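Local coordinates for SPD1 nuclease (Streptococcus pyogenes, PDB 2XGR), which probably cleaves DNA as a secreted, prophage-encoded endonuclease of the His-Me finger group, at residues 138-150 / 231-243. Residues are numbered along the deposited sequence; the frame is centred on the assembly and turned at random.
Sequences VAMTAWLNTGAYS and ILENSAPNINLDY
N234 reads the backbone of 138-150 through both ends of its carboxamide, a side chain standing in for a strand partner. Its ND2 serves two carbonyls, A139 O at 2.9 Å and P194 O, while OD1 accepts T141 N at 3.0 Å in its carbonyl plane and nearly straight (170°). With CG anti to the backbone N (chi1 -169°), the amide extends across L144, whose CD2 packs 3.5 Å from OD1. T141 continues the pairing as the N-cap of helix 142-146: its OG1 donates to S235 O at 2.8 Å, from above the carbonyl plane, and accepts the amide of L144. One hydroxyl thus caps the helix and ties it to the incoming loop, while T141 CG2 presses tightly on L241 CD1 at 3.4 Å.

Beyond this polar row, P237 lays CD over the five-membered ring of W143, a CH-pi contact 3.5 Å from the centroid and almost along the ring normal; E158 holds W143 NE1. Y149 receives P237 at its ring edge, and N238 lays OD1 over the rim of one face, its amide plane turned 41° from the ring. On the inner side, L144 CD1 meets L232 CB at 3.5 Å, beside M160 of helix 160-173.

Y243 OH donates to the backbone O of N234, anchoring the main chain there. Gripped at both amide ends, N234 has its flip state set, and the chain leaving strand 228-233 of the large antiparallel sheet is joined to the helix start, within the endonuclease family region, by directional bonds as well as apolar contact.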
loop_
_atom_site.group_PDB
_atom_site.type_symbol
_atom_site.label_atom_id
_atom_site.label_comp_id
_atom_site.label_asym_id
_atom_site.label_seq_id
_atom_site.Cartn_x
_atom_site.Cartn_y
_atom_site.Cartn_z
ATOM N N VAL A 138 -7.128 3.445 -8.355
ATOM C CA VAL A 138 -8.198 2.477 -8.691
ATOM C C VAL A 138 -9.497 2.880 -7.998
ATOM O O VAL A 138 -9.504 3.496 -6.910
ATOM C CB VAL A 138 -7.811 1.032 -8.295
ATOM C CG1 VAL A 138 -6.538 0.588 -9.040
ATOM C CG2 VAL A 138 -7.601 0.927 -6.771
ATOM N N ALA A 139 -10.631 2.456 -8.575
ATOM C CA ALA A 139 -11.898 2.600 -7.928
ATOM C C ALA A 139 -11.844 1.866 -6.600
ATOM O O ALA A 139 -11.519 0.679 -6.569
ATOM C CB ALA A 139 -12.967 1.952 -8.814
ATOM N N MET A 140 -12.212 2.522 -5.497
ATOM C CA MET A 140 -12.002 1.955 -4.202
ATOM C C MET A 140 -13.159 2.374 -3.283
ATOM O O MET A 140 -13.585 3.553 -3.337
ATOM C CB MET A 140 -10.664 2.547 -3.642
ATOM C CG MET A 140 -10.214 1.835 -2.460
ATOM S SD MET A 140 -8.594 2.507 -1.939
ATOM C CE MET A 140 -7.458 1.828 -3.156
ATOM N N THR A 141 -13.626 1.454 -2.446
ATOM C CA THR A 141 -14.543 1.826 -1.361
ATOM C C THR A 141 -13.873 2.715 -0.324
ATOM O O THR A 141 -12.665 2.652 -0.113
ATOM C CB THR A 141 -15.184 0.641 -0.646
ATOM O OG1 THR A 141 -14.209 -0.104 0.088
ATOM C CG2 THR A 141 -15.941 -0.305 -1.692
ATOM N N ALA A 142 -14.684 3.572 0.310
ATOM C CA ALA A 142 -14.162 4.391 1.444
ATOM C C ALA A 142 -13.713 3.495 2.580
ATOM O O ALA A 142 -12.659 3.740 3.168
ATOM C CB ALA A 142 -15.340 5.358 1.931
ATOM N N TRP A 143 -14.426 2.378 2.801
ATOM C CA TRP A 143 -14.053 1.369 3.766
ATOM C C TRP A 143 -12.619 0.864 3.505
ATOM O O TRP A 143 -11.782 0.855 4.432
ATOM C CB TRP A 143 -15.091 0.179 3.743
ATOM C CG TRP A 143 -14.895 -0.843 4.790
ATOM C CD1 TRP A 143 -14.349 -2.085 4.625
ATOM C CD2 TRP A 143 -15.322 -0.775 6.144
ATOM N NE1 TRP A 143 -14.342 -2.766 5.815
ATOM C CE2 TRP A 143 -14.959 -1.997 6.762
ATOM C CE3 TRP A 143 -16.017 0.187 6.892
ATOM C CZ2 TRP A 143 -15.248 -2.275 8.094
ATOM C CZ3 TRP A 143 -16.314 -0.107 8.215
ATOM C CH2 TRP A 143 -15.894 -1.297 8.805
ATOM N N LEU A 144 -12.329 0.481 2.263
ATOM C CA LEU A 144 -10.970 -0.031 1.944
ATOM C C LEU A 144 -9.943 1.108 2.078
ATOM O O LEU A 144 -8.822 0.919 2.546
ATOM C CB LEU A 144 -10.932 -0.582 0.523
ATOM C CG LEU A 144 -9.524 -1.035 0.097
ATOM C CD1 LEU A 144 -8.868 -2.001 1.068
ATOM C CD2 LEU A 144 -9.659 -1.671 -1.298
ATOM N N ASN A 145 -10.331 2.294 1.636
ATOM C CA ASN A 145 -9.366 3.382 1.569
ATOM C C ASN A 145 -8.931 3.864 2.990
ATOM O O ASN A 145 -7.751 3.809 3.367
ATOM C CB ASN A 145 -9.946 4.525 0.737
ATOM C CG ASN A 145 -8.999 5.759 0.658
ATOM O OD1 ASN A 145 -7.864 5.656 0.228
ATOM N ND2 ASN A 145 -9.542 6.944 0.980
ATOM N N THR A 146 -9.885 4.329 3.774
ATOM C CA THR A 146 -9.513 4.816 5.126
ATOM C C THR A 146 -10.228 4.059 6.247
ATOM O O THR A 146 -10.083 4.462 7.434
ATOM C CB THR A 146 -9.882 6.334 5.299
ATOM O OG1 THR A 146 -11.249 6.509 4.889
ATOM C CG2 THR A 146 -9.004 7.271 4.507
ATOM N N GLY A 147 -10.884 2.924 5.966
ATOM C CA GLY A 147 -11.365 2.112 7.068
ATOM C C GLY A 147 -12.688 2.534 7.740
ATOM O O GLY A 147 -13.006 2.077 8.839
ATOM N N ALA A 148 -13.419 3.392 7.048
ATOM C CA ALA A 148 -14.713 3.862 7.548
ATOM C C ALA A 148 -15.527 4.352 6.368
ATOM O O ALA A 148 -14.976 4.802 5.351
ATOM C CB ALA A 148 -14.500 5.026 8.539
ATOM N N TYR A 149 -16.842 4.398 6.560
ATOM C CA TYR A 149 -17.776 4.858 5.481
ATOM C C TYR A 149 -17.630 6.349 5.356
ATOM O O TYR A 149 -17.684 6.873 4.272
ATOM C CB TYR A 149 -19.254 4.614 5.819
ATOM C CG TYR A 149 -19.628 3.302 6.514
ATOM C CD1 TYR A 149 -19.393 2.059 5.920
ATOM C CD2 TYR A 149 -20.338 3.324 7.719
ATOM C CE1 TYR A 149 -19.764 0.871 6.562
ATOM C CE2 TYR A 149 -20.718 2.148 8.353
ATOM C CZ TYR A 149 -20.412 0.928 7.786
ATOM O OH TYR A 149 -20.805 -0.224 8.461
ATOM N N SER A 150 -17.449 7.027 6.489
ATOM C CA SER A 150 -17.180 8.447 6.454
ATOM C C SER A 150 -16.005 8.726 7.365
ATOM O O SER A 150 -15.878 8.099 8.422
ATOM C CB SER A 150 -18.415 9.237 6.925
ATOM O OG SER A 150 -18.637 9.009 8.303
ATOM N N ILE A 231 -3.685 -9.064 1.962
ATOM C CA ILE A 231 -4.677 -8.958 0.864
ATOM C C ILE A 231 -5.963 -8.386 1.451
ATOM O O ILE A 231 -6.541 -8.953 2.396
ATOM C CB ILE A 231 -4.981 -10.368 0.199
ATOM C CG1 ILE A 231 -3.706 -10.921 -0.414
ATOM C CG2 ILE A 231 -6.150 -10.246 -0.849
ATOM C CD1 ILE A 231 -3.805 -12.394 -0.891
ATOM N N LEU A 232 -6.357 -7.220 0.969
ATOM C CA LEU A 232 -7.577 -6.583 1.452
ATOM C C LEU A 232 -8.662 -6.636 0.422
ATOM O O LEU A 232 -8.399 -6.508 -0.786
ATOM C CB LEU A 232 -7.301 -5.096 1.804
ATOM C CG LEU A 232 -6.251 -4.893 2.884
ATOM C CD1 LEU A 232 -6.048 -3.351 3.186
ATOM C CD2 LEU A 232 -6.702 -5.578 4.154
ATOM N N GLU A 233 -9.895 -6.807 0.898
ATOM C CA GLU A 233 -11.040 -6.833 -0.015
ATOM C C GLU A 233 -11.494 -5.438 -0.364
ATOM O O GLU A 233 -11.607 -4.558 0.523
ATOM C CB GLU A 233 -12.240 -7.629 0.650
ATOM C CG GLU A 233 -11.944 -9.061 1.012
ATOM C CD GLU A 233 -11.679 -9.984 -0.190
ATOM O OE1 GLU A 233 -12.319 -9.826 -1.261
ATOM O OE2 GLU A 233 -10.763 -10.841 -0.060
ATOM N N ASN A 234 -11.830 -5.221 -1.632
ATOM C CA ASN A 234 -12.361 -3.950 -2.084
ATOM C C ASN A 234 -13.899 -4.085 -2.054
ATOM O O ASN A 234 -14.530 -4.418 -3.076
ATOM C CB ASN A 234 -11.864 -3.603 -3.475
ATOM C CG ASN A 234 -12.178 -2.173 -3.896
ATOM O OD1 ASN A 234 -12.604 -1.335 -3.066
ATOM N ND2 ASN A 234 -11.882 -1.854 -5.150
ATOM N N SER A 235 -14.459 -3.871 -0.862
ATOM C CA SER A 235 -15.895 -3.951 -0.583
ATOM C C SER A 235 -16.197 -3.066 0.627
ATOM O O SER A 235 -15.271 -2.481 1.228
ATOM C CB SER A 235 -16.281 -5.429 -0.290
ATOM O OG SER A 235 -15.579 -5.904 0.840
ATOM N N ALA A 236 -17.456 -3.029 1.049
ATOM C CA ALA A 236 -17.795 -2.285 2.268
ATOM C C ALA A 236 -19.059 -2.873 2.858
ATOM O O ALA A 236 -19.915 -3.344 2.093
ATOM C CB ALA A 236 -18.037 -0.825 1.955
ATOM N N PRO A 237 -19.199 -2.793 4.187
ATOM C CA PRO A 237 -20.290 -3.455 4.901
ATOM C C PRO A 237 -21.673 -3.179 4.324
ATOM O O PRO A 237 -22.508 -4.095 4.279
ATOM C CB PRO A 237 -20.178 -2.858 6.288
ATOM C CG PRO A 237 -18.705 -2.673 6.444
ATOM C CD PRO A 237 -18.247 -2.176 5.126
ATOM N N ASN A 238 -21.940 -1.951 3.917
ATOM C CA ASN A 238 -23.360 -1.542 3.676
ATOM C C ASN A 238 -23.710 -1.376 2.206
ATOM O O ASN A 238 -24.664 -0.653 1.864
ATOM C CB ASN A 238 -23.615 -0.188 4.337
ATOM C CG ASN A 238 -22.479 0.805 4.080
ATOM O OD1 ASN A 238 -22.608 2.003 4.374
ATOM N ND2 ASN A 238 -21.346 0.305 3.558
ATOM N N ILE A 239 -22.868 -1.930 1.338
ATOM C CA ILE A 239 -22.874 -1.543 -0.055
ATOM C C ILE A 239 -22.675 -2.782 -0.911
ATOM O O ILE A 239 -22.032 -3.749 -0.477
ATOM C CB ILE A 239 -21.777 -0.518 -0.334
ATOM C CG1 ILE A 239 -22.244 0.889 0.051
ATOM C CG2 ILE A 239 -21.357 -0.536 -1.772
ATOM C CD1 ILE A 239 -21.071 1.895 0.140
ATOM N N ASN A 240 -23.335 -2.771 -2.070
ATOM C CA ASN A 240 -23.047 -3.690 -3.186
ATOM C C ASN A 240 -22.314 -2.949 -4.266
ATOM O O ASN A 240 -22.699 -1.821 -4.642
ATOM C CB ASN A 240 -24.337 -4.224 -3.813
ATOM C CG ASN A 240 -25.112 -5.109 -2.872
ATOM O OD1 ASN A 240 -26.325 -4.933 -2.704
ATOM N ND2 ASN A 240 -24.418 -6.057 -2.235
ATOM N N LEU A 241 -21.227 -3.557 -4.760
ATOM C CA LEU A 241 -20.502 -2.924 -5.842
ATOM C C LEU A 241 -20.797 -3.634 -7.144
ATOM O O LEU A 241 -20.869 -4.819 -7.166
ATOM C CB LEU A 241 -18.976 -2.953 -5.609
ATOM C CG LEU A 241 -18.480 -2.261 -4.334
ATOM C CD1 LEU A 241 -16.993 -2.488 -4.129
ATOM C CD2 LEU A 241 -18.774 -0.763 -4.431
ATOM N N ASP A 242 -20.898 -2.855 -8.189
ATOM C CA ASP A 242 -20.753 -3.283 -9.579
ATOM C C ASP A 242 -19.277 -3.120 -9.986
ATOM O O ASP A 242 -18.828 -2.029 -10.447
ATOM C CB ASP A 242 -21.678 -2.484 -10.494
ATOM C CG ASP A 242 -21.464 -2.804 -12.013
ATOM O OD1 ASP A 242 -20.674 -3.740 -12.301
ATOM O OD2 ASP A 242 -22.086 -2.119 -12.884
ATOM N N TYR A 243 -18.591 -4.266 -9.925
ATOM C CA TYR A 243 -17.116 -4.352 -10.243
ATOM C C TYR A 243 -16.840 -4.138 -11.701
ATOM O O TYR A 243 -15.756 -3.660 -12.138
ATOM C CB TYR A 243 -16.425 -5.615 -9.703
ATOM C CG TYR A 243 -16.438 -5.756 -8.220
ATOM C CD1 TYR A 243 -15.364 -5.253 -7.434
ATOM C CD2 TYR A 243 -17.486 -6.390 -7.556
ATOM C CE1 TYR A 243 -15.404 -5.304 -6.085
ATOM C CE2 TYR A 243 -17.487 -6.509 -6.139
ATOM C CZ TYR A 243 -16.442 -5.906 -5.418
ATOM O OH TYR A 243 -16.403 -6.038 -4.053
#